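Local coordinates for protein ubiquitin-like-specific protease 2 (Saccharomyces cerevisiae, PDB 5LNB) that cleaves SUMO from modified proteins as a cysteine protease of the C48 family, the chain here being the piece that carries its catalytic domain, at residues Asn278-Leu283 with Asn287-Val292; Asp51-Phe56 with His270-Leu275. All coordinates share one frame; numbering follows the deposited sequence.

Contact 1. Residues Asn278-Leu283 with Asn287-Val292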
loop_
_atom_site.group_PDB
_atom_site.type_symbol
_atom_site.label_atom_id
_atom_site.label_comp_id
_atom_site.label_asym_id
_atom_site.label_seq_id
_atom_site.Cartn_x
_atom_site.Cartn_y
_atom_site.Cartn_z
ATOM N N ASN A 278 -4.477 -2.744 -24.281
ATOM C CA ASN A 278 -4.250 -4.171 -24.475
ATOM C C ASN A 278 -5.519 -4.970 -24.195
ATOM O O ASN A 278 -5.840 -5.910 -24.930
ATOM C CB ASN A 278 -3.097 -4.644 -23.595
ATOM C CG ASN A 278 -1.796 -3.944 -23.928
ATOM O OD1 ASN A 278 -1.625 -3.420 -25.026
ATOM N ND2 ASN A 278 -0.870 -3.934 -22.977
ATOM N N TYR A 279 -6.258 -4.600 -23.147
ATOM C CA TYR A 279 -7.524 -5.266 -22.848
ATOM C C TYR A 279 -8.489 -5.160 -24.023
ATOM O O TYR A 279 -9.125 -6.149 -24.411
ATOM C CB TYR A 279 -8.132 -4.661 -21.585
ATOM C CG TYR A 279 -9.465 -5.233 -21.155
ATOM C CD1 TYR A 279 -9.610 -6.591 -20.868
ATOM C CD2 TYR A 279 -10.576 -4.407 -20.998
ATOM C CE1 TYR A 279 -10.833 -7.115 -20.460
ATOM C CE2 TYR A 279 -11.797 -4.915 -20.585
ATOM C CZ TYR A 279 -11.920 -6.267 -20.316
ATOM O OH TYR A 279 -13.135 -6.772 -19.910
ATOM N N ILE A 280 -8.618 -3.964 -24.601
ATOM C CA ILE A 280 -9.468 -3.806 -25.775
ATOM C C ILE A 280 -9.003 -4.730 -26.894
ATOM O O ILE A 280 -9.816 -5.386 -27.558
ATOM C CB ILE A 280 -9.492 -2.340 -26.240
ATOM C CG1 ILE A 280 -10.271 -1.474 -25.249
ATOM C CG2 ILE A 280 -10.103 -2.237 -27.634
ATOM C CD1 ILE A 280 -10.130 0.014 -25.522
ATOM N N SER A 281 -7.691 -4.776 -27.141
ATOM C CA SER A 281 -7.193 -5.692 -28.160
ATOM C C SER A 281 -7.607 -7.117 -27.843
ATOM O O SER A 281 -8.080 -7.846 -28.724
ATOM C CB SER A 281 -5.679 -5.595 -28.282
ATOM O OG SER A 281 -5.311 -4.348 -28.832
ATOM N N TYR A 282 -7.461 -7.527 -26.583
ATOM C CA TYR A 282 -7.924 -8.849 -26.193
ATOM C C TYR A 282 -9.409 -9.019 -26.504
ATOM O O TYR A 282 -9.814 -10.015 -27.106
ATOM C CB TYR A 282 -7.645 -9.091 -24.708
ATOM C CG TYR A 282 -8.425 -10.258 -24.162
ATOM C CD1 TYR A 282 -8.073 -11.564 -24.485
ATOM C CD2 TYR A 282 -9.532 -10.058 -23.346
ATOM C CE1 TYR A 282 -8.793 -12.640 -23.999
ATOM C CE2 TYR A 282 -10.263 -11.132 -22.853
ATOM C CZ TYR A 282 -9.888 -12.422 -23.183
ATOM O OH TYR A 282 -10.608 -13.501 -22.700
ATOM N N LEU A 283 -10.238 -8.049 -26.107
ATOM C CA LEU A 283 -11.677 -8.182 -26.323
ATOM C C LEU A 283 -12.003 -8.296 -27.804
ATOM O O LEU A 283 -12.889 -9.065 -28.196
ATOM C CB LEU A 283 -12.431 -7.000 -25.707
ATOM C CG LEU A 283 -12.516 -6.924 -24.178
ATOM C CD1 LEU A 283 -13.212 -5.644 -23.722
ATOM C CD2 LEU A 283 -13.202 -8.143 -23.597
ATOM N N ASN A 287 -13.641 -11.501 -29.964
ATOM C CA ASN A 287 -14.978 -11.095 -30.399
ATOM C C ASN A 287 -15.917 -10.869 -29.212
ATOM O O ASN A 287 -17.124 -11.111 -29.299
ATOM C CB ASN A 287 -15.562 -12.109 -31.385
ATOM C CG ASN A 287 -14.701 -12.264 -32.628
ATOM O OD1 ASN A 287 -14.587 -11.340 -33.436
ATOM N ND2 ASN A 287 -14.082 -13.433 -32.781
ATOM N N LEU A 288 -15.365 -10.389 -28.099
ATOM C CA LEU A 288 -16.140 -10.002 -26.927
ATOM C C LEU A 288 -16.329 -8.494 -26.804
ATOM O O LEU A 288 -17.044 -8.043 -25.900
ATOM C CB LEU A 288 -15.459 -10.511 -25.650
ATOM C CG LEU A 288 -15.265 -12.022 -25.509
ATOM C CD1 LEU A 288 -14.401 -12.325 -24.303
ATOM C CD2 LEU A 288 -16.603 -12.712 -25.391
ATOM N N TYR A 289 -15.694 -7.708 -27.675
ATOM C CA TYR A 289 -15.724 -6.256 -27.529
ATOM C C TYR A 289 -17.151 -5.714 -27.614
ATOM O O TYR A 289 -17.574 -4.924 -26.766
ATOM C CB TYR A 289 -14.824 -5.621 -28.589
ATOM C CG TYR A 289 -14.823 -4.116 -28.589
ATOM C CD1 TYR A 289 -14.149 -3.405 -27.602
ATOM C CD2 TYR A 289 -15.481 -3.402 -29.587
ATOM C CE1 TYR A 289 -14.136 -2.030 -27.602
ATOM C CE2 TYR A 289 -15.470 -2.029 -29.602
ATOM C CZ TYR A 289 -14.797 -1.347 -28.605
ATOM O OH TYR A 289 -14.788 0.024 -28.602
ATOM N N GLU A 290 -17.916 -6.141 -28.625
ATOM C CA GLU A 290 -19.268 -5.612 -28.783
ATOM C C GLU A 290 -20.152 -5.951 -27.587
ATOM O O GLU A 290 -20.897 -5.092 -27.098
ATOM C CB GLU A 290 -19.890 -6.132 -30.081
ATOM C CG GLU A 290 -19.297 -5.502 -31.339
ATOM C CD GLU A 290 -19.433 -3.983 -31.359
ATOM O OE1 GLU A 290 -20.414 -3.468 -30.777
ATOM O OE2 GLU A 290 -18.561 -3.304 -31.953
ATOM N N GLU A 291 -20.089 -7.195 -27.099
ATOM C CA GLU A 291 -20.877 -7.560 -25.926
ATOM C C GLU A 291 -20.555 -6.660 -24.733
ATOM O O GLU A 291 -21.461 -6.191 -24.033
ATOM C CB GLU A 291 -20.643 -9.031 -25.567
ATOM C CG GLU A 291 -21.174 -9.437 -24.189
ATOM C CD GLU A 291 -20.911 -10.912 -23.830
ATOM O OE1 GLU A 291 -19.896 -11.491 -24.270
ATOM O OE2 GLU A 291 -21.735 -11.495 -23.103
ATOM N N VAL A 292 -19.268 -6.401 -24.488
ATOM C CA VAL A 292 -18.884 -5.628 -23.310
ATOM C C VAL A 292 -19.320 -4.170 -23.452
ATOM O O VAL A 292 -19.874 -3.582 -22.518
ATOM C CB VAL A 292 -17.371 -5.759 -23.063
ATOM C CG1 VAL A 292 -16.886 -4.634 -22.173
ATOM C CG2 VAL A 292 -17.049 -7.115 -22.433
#
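L283 and L288 meet in a Schellman motif, the turn that ends helix 264-285 and leads into the short helix 289-294. N287, with its positive phi, is the C-prime residue: it lets L288 N turn back to L283 O at 2.8 Å, and N287 N pairs with K284 O to complete the motif. The carbonyl oxygen of L283 takes the L288 N-H in the plane of its own peptide group, with an N-H...O angle of 145°. The next amide also leans on that oxygen: Y289 N to L283 O is 3.2 Å, a weak bond bent to 123°. L283 O thus receives one good bond, from L288 N, and a weak second one from Y289 N.

Apolar side chains close the corner. L283 is the buried residue here, and its two methyls divide the work. L283 CD2 lies 3.9 Å from L288 CB and also touches V292 CG2, while L283 CD1 reaches V292 CG1 at 4.1 Å; the L283 side chain crosses both L288 and V292 at about a right angle. Within its own helix L283 also sets CG over one face of the Y279 ring, offset toward the rim. L283 CB packs against the backbone of Y289 and, at 4.0 Å, against Y289 CB, and stands at the edge of the tyrosine ring, near its plane. P21, from the N-terminal part of the chain, touches I280, L283, Y289 and V292, filling in against the same corner, and K284 makes a cation-pi contact with the Y289 ring. Y282, on the exposed side, adds only a loose touch of its OH to L288. With Y289 CG anti to the backbone N (chi1 177°), its ring runs beside I280 in the same direction, bringing CE1 within 4.0 Å of I280 CG2.

Contact 2. Residues Asp51-Phe56 with His270-Leu275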
loop_
_atom_site.group_PDB
_atom_site.type_symbol
_atom_site.label_atom_id
_atom_site.label_comp_id
_atom_site.label_asym_id
_atom_site.label_seq_id
_atom_site.Cartn_x
_atom_site.Cartn_y
_atom_site.Cartn_z
ATOM N N ASP A 51 -9.973 5.162 -3.852
ATOM C CA ASP A 51 -9.568 3.840 -3.368
ATOM C C ASP A 51 -9.305 2.873 -4.515
ATOM O O ASP A 51 -8.422 2.010 -4.417
ATOM C CB ASP A 51 -10.646 3.261 -2.456
ATOM C CG ASP A 51 -10.990 4.175 -1.308
ATOM O OD1 ASP A 51 -10.063 4.599 -0.588
ATOM O OD2 ASP A 51 -12.187 4.475 -1.122
ATOM N N SER A 52 -10.095 2.967 -5.592
ATOM C CA SER A 52 -9.946 2.033 -6.702
ATOM C C SER A 52 -8.564 2.145 -7.319
ATOM O O SER A 52 -7.885 1.136 -7.549
ATOM C CB SER A 52 -11.019 2.292 -7.759
ATOM O OG SER A 52 -12.304 2.125 -7.202
ATOM N N ILE A 53 -8.143 3.373 -7.609
ATOM C CA ILE A 53 -6.842 3.591 -8.222
ATOM C C ILE A 53 -5.737 3.144 -7.279
ATOM O O ILE A 53 -4.806 2.435 -7.673
ATOM C CB ILE A 53 -6.679 5.069 -8.613
ATOM C CG1 ILE A 53 -7.651 5.447 -9.742
ATOM C CG2 ILE A 53 -5.251 5.334 -9.004
ATOM C CD1 ILE A 53 -7.481 4.627 -11.006
ATOM N N LEU A 54 -5.824 3.549 -6.020
ATOM C CA LEU A 54 -4.747 3.236 -5.091
ATOM C C LEU A 54 -4.661 1.737 -4.824
ATOM O O LEU A 54 -3.565 1.164 -4.850
ATOM C CB LEU A 54 -4.927 4.014 -3.792
ATOM C CG LEU A 54 -3.682 3.886 -2.919
ATOM C CD1 LEU A 54 -3.338 5.231 -2.371
ATOM C CD2 LEU A 54 -3.919 2.855 -1.803
ATOM N N ASP A 55 -5.799 1.078 -4.567
ATOM C CA ASP A 55 -5.734 -0.361 -4.296
ATOM C C ASP A 55 -5.290 -1.136 -5.535
ATOM O O ASP A 55 -4.562 -2.125 -5.419
ATOM C CB ASP A 55 -7.074 -0.889 -3.757
ATOM C CG ASP A 55 -7.377 -0.388 -2.337
ATOM O OD1 ASP A 55 -6.439 -0.254 -1.544
ATOM O OD2 ASP A 55 -8.546 -0.106 -2.012
ATOM N N PHE A 56 -5.689 -0.692 -6.731
ATOM C CA PHE A 56 -5.207 -1.362 -7.931
ATOM C C PHE A 56 -3.690 -1.285 -8.036
ATOM O O PHE A 56 -3.020 -2.293 -8.287
ATOM C CB PHE A 56 -5.835 -0.771 -9.187
ATOM C CG PHE A 56 -5.227 -1.317 -10.445
ATOM C CD1 PHE A 56 -5.550 -2.587 -10.883
ATOM C CD2 PHE A 56 -4.300 -0.584 -11.165
ATOM C CE1 PHE A 56 -4.988 -3.103 -12.038
ATOM C CE2 PHE A 56 -3.731 -1.103 -12.314
ATOM C CZ PHE A 56 -4.078 -2.365 -12.747
ATOM N N HIS A 270 -0.606 6.875 -18.051
ATOM C CA HIS A 270 -0.079 6.143 -19.196
ATOM C C HIS A 270 -0.089 4.640 -18.947
ATOM O O HIS A 270 -0.373 3.858 -19.859
ATOM C CB HIS A 270 1.335 6.624 -19.528
ATOM C CG HIS A 270 1.861 6.089 -20.827
ATOM N ND1 HIS A 270 2.900 5.183 -20.898
ATOM C CD2 HIS A 270 1.479 6.320 -22.107
ATOM C CE1 HIS A 270 3.141 4.888 -22.163
ATOM N NE2 HIS A 270 2.292 5.565 -22.917
ATOM N N THR A 271 0.228 4.212 -17.723
ATOM C CA THR A 271 0.221 2.782 -17.431
ATOM C C THR A 271 -1.186 2.207 -17.550
ATOM O O THR A 271 -1.401 1.195 -18.229
ATOM C CB THR A 271 0.784 2.517 -16.035
ATOM O OG1 THR A 271 2.154 2.939 -15.976
ATOM C CG2 THR A 271 0.686 1.033 -15.700
ATOM N N LEU A 272 -2.156 2.837 -16.885
ATOM C CA LEU A 272 -3.533 2.365 -16.958
ATOM C C LEU A 272 -4.042 2.408 -18.393
ATOM O O LEU A 272 -4.549 1.409 -18.919
ATOM C CB LEU A 272 -4.415 3.210 -16.040
ATOM C CG LEU A 272 -4.509 2.755 -14.593
ATOM C CD1 LEU A 272 -5.437 3.678 -13.810
ATOM C CD2 LEU A 272 -5.011 1.305 -14.543
ATOM N N LYS A 273 -3.908 3.566 -19.042
ATOM C CA LYS A 273 -4.334 3.707 -20.426
ATOM C C LYS A 273 -3.781 2.576 -21.283
ATOM O O LYS A 273 -4.495 1.986 -22.097
ATOM C CB LYS A 273 -3.892 5.069 -20.968
ATOM C CG LYS A 273 -4.498 5.403 -22.325
ATOM C CD LYS A 273 -6.020 5.354 -22.242
ATOM C CE LYS A 273 -6.665 5.177 -23.602
ATOM N NZ LYS A 273 -8.123 4.935 -23.448
ATOM N N LEU A 274 -2.502 2.252 -21.096
ATOM C CA LEU A 274 -1.879 1.181 -21.864
ATOM C C LEU A 274 -2.511 -0.170 -21.534
ATOM O O LEU A 274 -2.829 -0.955 -22.437
ATOM C CB LEU A 274 -0.378 1.172 -21.589
ATOM C CG LEU A 274 0.567 0.282 -22.393
ATOM C CD1 LEU A 274 0.026 -0.010 -23.785
ATOM C CD2 LEU A 274 1.926 0.980 -22.474
ATOM N N LEU A 275 -2.703 -0.458 -20.240
ATOM C CA LEU A 275 -3.359 -1.703 -19.852
ATOM C C LEU A 275 -4.751 -1.811 -20.465
ATOM O O LEU A 275 -5.196 -2.911 -20.820
ATOM C CB LEU A 275 -3.441 -1.813 -18.328
ATOM C CG LEU A 275 -2.128 -2.023 -17.566
ATOM C CD1 LEU A 275 -2.385 -2.126 -16.068
ATOM C CD2 LEU A 275 -1.392 -3.264 -18.063
#
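F56 and L272 make the tight part of this contact, where CE2 of the F56 ring lies 3.5 Å from L272 CD2. The two side chains slide past each other in opposite directions, and the same methyl is also near F56 CD2. L275 arrives from the opposite direction to the phenylalanine and puts CD1 in the plane of the ring, at its edge, 3.7 Å from F56 CZ. Beside this pair the I53 side chain meets L272 methyl to methyl, CD1 to CD1 at 3.6 Å. The ring gets there because F56 CG is anti to the backbone N (chi1 173°), which carries it out from helix 51-67 toward the leucines.

The helices themselves stand apart: the axes of segments 51-56 and 270-275 come no closer than 12.9 Å and run nearly perpendicular, at 86°, so the long side chains alone span the distance. The start of helix 51-67 lies in the Ulp1-family catalytic domain, and this purely apolar packing ties it to the long C-terminal helix 264-285. Other parts of the fold wall in the same cluster, with L23 of strand 23-26 against L272 and L275, and Y33 and I35 of strand 32-35 against F56. Replacing F56 by an alanine is likely to leave L272 CD2 and L275 CD1 without their aromatic partner and to open a gap between the helices.

On the looser side, H270 and L274 are exposed and make no contact with 51-56. There K273, only partly exposed, bonds through NZ to Q276 OE1 of its own helix.

Overall arrangement
From the N terminus, P21 and the hairpin of strands 23-26 and 32-35 come first, and helix 51-67 follows with the first half of contact 2. The chain then runs through the five-stranded mixed sheet and its helices before helix 264-285 brings 270-275 back to 51-56, closing a loop of 213 residues. Contact 1 begins just beyond, at 278-283 of the same helix, and closes a loop of three residues by turning into helix 289-294. The two are thus in series, neither nested nor crossed, their centres about 18 Å apart. L23 lies against residues of 270-275 and Y279, and P21 against I280, L283, Y289 and V292, so the N-terminal residues run along this helix past both contacts.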